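Local coordinates for probable benzoylformate decarboxylase (Rhodococcus jostii, PDB 7ORX), which belongs to the thiamine diphosphate-dependent enzymes and binds thiamine diphosphate as a tetramer, at residues 61-66 against 397-402; 374-379 against 410-415. All coordinates share one frame; numbering follows the deposited sequence.

Contact 1 of 2, residues 61-66 against 397-402; sequences SLVTGE and SYYFPA
Tyr-399 reaches from a short strand to the side chains of Leu-62 and Val-63, near the end of helix 50-64. The contact joins the two thiamine diphosphate-binding parts of one chain, each built around a parallel sheet flanked by helices. Strand 398-399 is the outermost strand, within this chain, of the C-terminal sheet, and helix 50-64 belongs to the N-terminal part.

The contact is apolar. Leu-62 CB lies 3.7 Å from Tyr-399 CE1. Leu-62 CD1 is 4.1 Å from Tyr-399 CD1, so the leucine follows one side of the phenol. The two side chains run past each other in opposite directions. Val-63 CG2 comes to 4.3 Å from Tyr-399 CE2. Both aliphatic groups meet the ring obliquely. Tyr-399 has CG beside the backbone N and anti to the carbonyl carbon (chi1 -56°), which sends the ring across to the helix. Ser-93 also touches Leu-62, and Arg-242 and Ile-374 touch Tyr-399.

No hydrogen bond links the segments. Polar bonds instead shape the helix end. Gly-65 N bonds to Ser-61 O, and Gly-65 then leaves the helical conformation with positive phi. Thr-64 OG1 accepts from Glu-66 N at 3.1 Å, which makes an ST turn. The same hydroxyl bonds to Tyr-60 O, one turn back in the helix.

The phenol oxygen ends beside the helix backbone: Tyr-399 OH is 4.0 Å from Val-63 CA and 3.6 Å from Leu-62 O.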
loop_
_atom_site.group_PDB
_atom_site.type_symbol
_atom_site.label_atom_id
_atom_site.label_comp_id
_atom_site.label_asym_id
_atom_site.label_seq_id
_atom_site.Cartn_x
_atom_site.Cartn_y
_atom_site.Cartn_z
ATOM N N SER C 61 24.673 -12.203 8.246
ATOM C CA SER C 61 24.834 -11.438 7.007
ATOM C C SER C 61 25.876 -10.329 7.159
ATOM O O SER C 61 26.670 -10.112 6.250
ATOM C CB SER C 61 23.524 -10.896 6.586
ATOM O OG SER C 61 23.733 -9.846 5.648
ATOM N N LEU C 62 25.845 -9.609 8.260
ATOM C CA LEU C 62 26.733 -8.441 8.476
ATOM C C LEU C 62 28.189 -8.900 8.506
ATOM O O LEU C 62 29.059 -8.203 7.980
ATOM C CB LEU C 62 26.344 -7.752 9.787
ATOM C CG LEU C 62 25.061 -6.940 9.702
ATOM C CD1 LEU C 62 24.462 -6.680 11.075
ATOM C CD2 LEU C 62 25.338 -5.643 9.010
ATOM N N VAL C 63 28.456 -10.054 9.081
ATOM C CA VAL C 63 29.856 -10.502 9.206
ATOM C C VAL C 63 30.352 -10.948 7.838
ATOM O O VAL C 63 31.481 -10.553 7.488
ATOM C CB VAL C 63 29.988 -11.597 10.259
ATOM C CG1 VAL C 63 31.376 -12.212 10.203
ATOM C CG2 VAL C 63 29.652 -11.083 11.655
ATOM N N THR C 64 29.529 -11.703 7.097
ATOM C CA THR C 64 29.936 -12.364 5.834
ATOM C C THR C 64 29.888 -11.369 4.679
ATOM O O THR C 64 30.734 -11.493 3.793
ATOM C CB THR C 64 29.041 -13.563 5.505
ATOM O OG1 THR C 64 27.710 -13.086 5.353
ATOM C CG2 THR C 64 29.035 -14.640 6.569
ATOM N N GLY C 65 28.925 -10.441 4.678
ATOM C CA GLY C 65 28.688 -9.543 3.547
ATOM C C GLY C 65 27.723 -10.164 2.563
ATOM O O GLY C 65 27.184 -9.436 1.751
ATOM N N GLU C 66 27.433 -11.448 2.695
ATOM C CA GLU C 66 26.698 -12.248 1.689
ATOM C C GLU C 66 25.192 -12.164 1.932
ATOM O O GLU C 66 24.800 -11.953 3.097
ATOM C CB GLU C 66 27.146 -13.699 1.791
ATOM C CG GLU C 66 28.607 -13.896 1.431
ATOM C CD GLU C 66 29.143 -15.273 1.780
ATOM O OE1 GLU C 66 28.615 -15.934 2.750
ATOM O OE2 GLU C 66 30.077 -15.718 1.029
ATOM N N SER C 397 34.441 -5.058 13.561
ATOM C CA SER C 397 34.685 -5.167 15.015
ATOM C C SER C 397 33.525 -4.650 15.871
ATOM O O SER C 397 33.547 -4.958 17.078
ATOM C CB SER C 397 35.942 -4.475 15.383
ATOM O OG SER C 397 37.041 -5.138 14.789
ATOM N N TYR C 398 32.552 -3.938 15.302
ATOM C CA TYR C 398 31.417 -3.315 16.029
ATOM C C TYR C 398 30.141 -3.392 15.173
ATOM O O TYR C 398 30.178 -3.009 14.008
ATOM C CB TYR C 398 31.748 -1.858 16.361
ATOM C CG TYR C 398 30.714 -1.137 17.190
ATOM C CD1 TYR C 398 30.718 -1.243 18.559
ATOM C CD2 TYR C 398 29.724 -0.353 16.624
ATOM C CE1 TYR C 398 29.781 -0.606 19.342
ATOM C CE2 TYR C 398 28.763 0.292 17.397
ATOM C CZ TYR C 398 28.806 0.167 18.764
ATOM O OH TYR C 398 27.885 0.767 19.571
ATOM N N TYR C 399 29.058 -3.865 15.777
ATOM C CA TYR C 399 27.680 -3.812 15.241
ATOM C C TYR C 399 26.763 -3.296 16.359
ATOM O O TYR C 399 26.870 -3.718 17.468
ATOM C CB TYR C 399 27.229 -5.175 14.702
ATOM C CG TYR C 399 28.166 -5.697 13.658
ATOM C CD1 TYR C 399 28.102 -5.261 12.367
ATOM C CD2 TYR C 399 29.176 -6.570 13.976
ATOM C CE1 TYR C 399 28.986 -5.700 11.391
ATOM C CE2 TYR C 399 30.085 -7.013 13.029
ATOM C CZ TYR C 399 29.976 -6.586 11.730
ATOM O OH TYR C 399 30.883 -7.056 10.861
ATOM N N PHE C 400 25.867 -2.378 16.010
ATOM C CA PHE C 400 24.815 -1.799 16.874
ATOM C C PHE C 400 23.566 -1.683 15.993
ATOM O O PHE C 400 23.661 -1.377 14.822
ATOM C CB PHE C 400 25.328 -0.468 17.447
ATOM C CG PHE C 400 24.338 0.276 18.296
ATOM C CD1 PHE C 400 23.265 0.923 17.745
ATOM C CD2 PHE C 400 24.453 0.298 19.673
ATOM C CE1 PHE C 400 22.341 1.588 18.538
ATOM C CE2 PHE C 400 23.521 0.944 20.472
ATOM C CZ PHE C 400 22.448 1.570 19.903
ATOM N N PRO C 401 22.352 -1.889 16.528
ATOM C CA PRO C 401 21.149 -1.868 15.708
ATOM C C PRO C 401 21.008 -0.548 14.945
ATOM O O PRO C 401 20.948 0.488 15.585
ATOM C CB PRO C 401 19.994 -2.039 16.721
ATOM C CG PRO C 401 20.605 -1.759 18.063
ATOM C CD PRO C 401 22.047 -2.174 17.934
ATOM N N ALA C 402 20.877 -0.621 13.624
ATOM C CA ALA C 402 20.976 0.558 12.733
ATOM C C ALA C 402 19.704 1.401 12.772
ATOM O O ALA C 402 19.778 2.513 12.298
ATOM C CB ALA C 402 21.359 0.149 11.326
#

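Contact 2 of 2, residues 374-379 against 410-415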
loop_
_atom_site.group_PDB
_atom_site.type_symbol
_atom_site.label_atom_id
_atom_site.label_comp_id
_atom_site.label_asym_id
_atom_site.label_seq_id
_atom_site.Cartn_x
_atom_site.Cartn_y
_atom_site.Cartn_z
ATOM N N ILE C 374 34.895 -9.283 17.903
ATOM C CA ILE C 374 33.736 -8.570 17.302
ATOM C C ILE C 374 32.772 -8.180 18.422
ATOM O O ILE C 374 32.340 -9.093 19.126
ATOM C CB ILE C 374 33.018 -9.511 16.313
ATOM C CG1 ILE C 374 33.943 -9.920 15.168
ATOM C CG2 ILE C 374 31.727 -8.891 15.814
ATOM C CD1 ILE C 374 33.361 -10.907 14.235
ATOM N N TYR C 375 32.404 -6.907 18.574
ATOM C CA TYR C 375 31.459 -6.505 19.643
ATOM C C TYR C 375 30.090 -6.248 19.040
ATOM O O TYR C 375 29.986 -5.358 18.227
ATOM C CB TYR C 375 31.977 -5.296 20.429
ATOM C CG TYR C 375 33.297 -5.561 21.109
ATOM C CD1 TYR C 375 33.380 -6.199 22.333
ATOM C CD2 TYR C 375 34.481 -5.238 20.487
ATOM C CE1 TYR C 375 34.609 -6.453 22.937
ATOM C CE2 TYR C 375 35.707 -5.499 21.059
ATOM C CZ TYR C 375 35.784 -6.096 22.294
ATOM O OH TYR C 375 37.025 -6.327 22.826
ATOM N N VAL C 376 29.075 -6.980 19.473
ATOM C CA VAL C 376 27.671 -6.636 19.139
ATOM C C VAL C 376 27.066 -5.916 20.345
ATOM O O VAL C 376 26.775 -6.566 21.356
ATOM C CB VAL C 376 26.867 -7.875 18.733
ATOM C CG1 VAL C 376 25.404 -7.567 18.499
ATOM C CG2 VAL C 376 27.451 -8.545 17.500
ATOM N N ASN C 377 26.890 -4.606 20.217
ATOM C CA ASN C 377 26.463 -3.642 21.257
ATOM C C ASN C 377 24.966 -3.375 21.156
ATOM O O ASN C 377 24.515 -3.034 20.096
ATOM C CB ASN C 377 27.195 -2.323 21.046
ATOM C CG ASN C 377 27.087 -1.419 22.240
ATOM O OD1 ASN C 377 26.008 -1.253 22.785
ATOM N ND2 ASN C 377 28.201 -0.874 22.690
ATOM N N GLU C 378 24.220 -3.492 22.239
ATOM C CA GLU C 378 22.819 -3.018 22.305
ATOM C C GLU C 378 22.602 -2.523 23.728
ATOM O O GLU C 378 21.824 -3.117 24.467
ATOM C CB GLU C 378 21.871 -4.130 21.880
ATOM C CG GLU C 378 20.444 -3.640 21.650
ATOM C CD GLU C 378 19.496 -4.705 21.088
ATOM O OE1 GLU C 378 19.142 -4.597 19.852
ATOM O OE2 GLU C 378 19.163 -5.688 21.842
ATOM N N SER C 379 23.386 -1.526 24.108
ATOM C CA SER C 379 23.470 -0.953 25.481
ATOM C C SER C 379 23.360 0.552 25.297
ATOM O O SER C 379 24.394 1.189 24.942
ATOM C CB SER C 379 24.742 -1.333 26.187
ATOM O OG SER C 379 24.785 -0.778 27.497
ATOM N N LEU C 410 21.292 -9.524 21.160
ATOM C CA LEU C 410 21.498 -10.927 21.590
ATOM C C LEU C 410 21.508 -11.834 20.372
ATOM O O LEU C 410 22.472 -12.564 20.164
ATOM C CB LEU C 410 20.431 -11.340 22.608
ATOM C CG LEU C 410 21.031 -12.155 23.742
ATOM C CD1 LEU C 410 20.115 -12.216 24.958
ATOM C CD2 LEU C 410 21.383 -13.531 23.232
ATOM N N PRO C 411 20.447 -11.827 19.536
ATOM C CA PRO C 411 20.402 -12.679 18.360
ATOM C C PRO C 411 21.514 -12.353 17.362
ATOM O O PRO C 411 22.093 -13.262 16.850
ATOM C CB PRO C 411 19.029 -12.384 17.765
ATOM C CG PRO C 411 18.223 -11.954 18.948
ATOM C CD PRO C 411 19.201 -11.063 19.688
ATOM N N ALA C 412 21.807 -11.093 17.095
ATOM C CA ALA C 412 22.815 -10.783 16.061
ATOM C C ALA C 412 24.141 -11.330 16.546
ATOM O O ALA C 412 24.902 -11.761 15.705
ATOM C CB ALA C 412 22.908 -9.319 15.763
ATOM N N ALA C 413 24.393 -11.340 17.842
ATOM C CA ALA C 413 25.669 -11.847 18.385
ATOM C C ALA C 413 25.784 -13.320 18.041
ATOM O O ALA C 413 26.838 -13.762 17.563
ATOM C CB ALA C 413 25.727 -11.673 19.890
ATOM N N VAL C 414 24.719 -14.067 18.309
ATOM C CA VAL C 414 24.671 -15.532 18.052
ATOM C C VAL C 414 24.930 -15.719 16.563
ATOM O O VAL C 414 25.763 -16.527 16.212
ATOM C CB VAL C 414 23.313 -16.111 18.463
ATOM C CG1 VAL C 414 23.106 -17.501 17.935
ATOM C CG2 VAL C 414 23.113 -16.060 19.971
ATOM N N GLY C 415 24.233 -14.982 15.709
ATOM C CA GLY C 415 24.408 -15.154 14.264
ATOM C C GLY C 415 25.809 -14.787 13.828
ATOM O O GLY C 415 26.383 -15.504 13.034
HETATM O O HOH W 1 18.854 -8.110 21.995
#
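Val-376 is turned with CG1 anti to its own nitrogen (chi1 175°) and CG2 anti to the carbonyl carbon. Both methyls therefore face helix 409-418. CG1 of Val-376 lies 4.1 Å from Ala-412 CB, and CG2 is 3.9 Å from Ala-413 CA. Between them, Val-376 CB meets Ala-413 CB at 4.1 Å. The small alanines let the helix lie close: the two axes approach to 8.1 Å and run nearly antiparallel, at 165°. Ala-413 also packs on Val-425 of the next strand.

The polar groups meet at the C-terminal end of the strand. Glu-378 is extended through chi1 and chi2, and its carboxylate reaches the start of the helix. Phe-408 N holds OE1 of Glu-378 just before helix 409-418. A water accepts from Leu-410 N at 2.9 Å; its link to Glu-378 OE2 is too short and doubtful.

Across the glutamate, Asn-377 OD1 accepts from Ser-379 N at 2.9 Å, closing an Asx turn. Ser-379 touches thiamine diphosphate. Such helix-on-strand packing is usual for alpha/beta folds with a parallel sheet; thiamine diphosphate at the C-terminal end of the strand fits the thiamine diphosphate-binding fold.

Overall arrangement
The centres of contacts 1 and 2 are 9 Å apart, and both are buried. They share one sheet, since strands 398-399 and 374-378 are neighbours in it. Probable backbone bonds join them, from Ser-397 O to Tyr-375 N at 2.7 Å and from Tyr-399 O to Asn-377 N at 2.9 Å. Contact 1 ties the sheet's outermost strand within this chain to the N-terminal part. Contact 2 packs a helix on the adjacent strand. Helix 50-64 also meets that helix, because Met-56 touches Pro-411 and Val-414. Contact 2 lies by thiamine diphosphate: the Glu-378 side chain is about 6 Å from it and about 10 Å from the sodium ion.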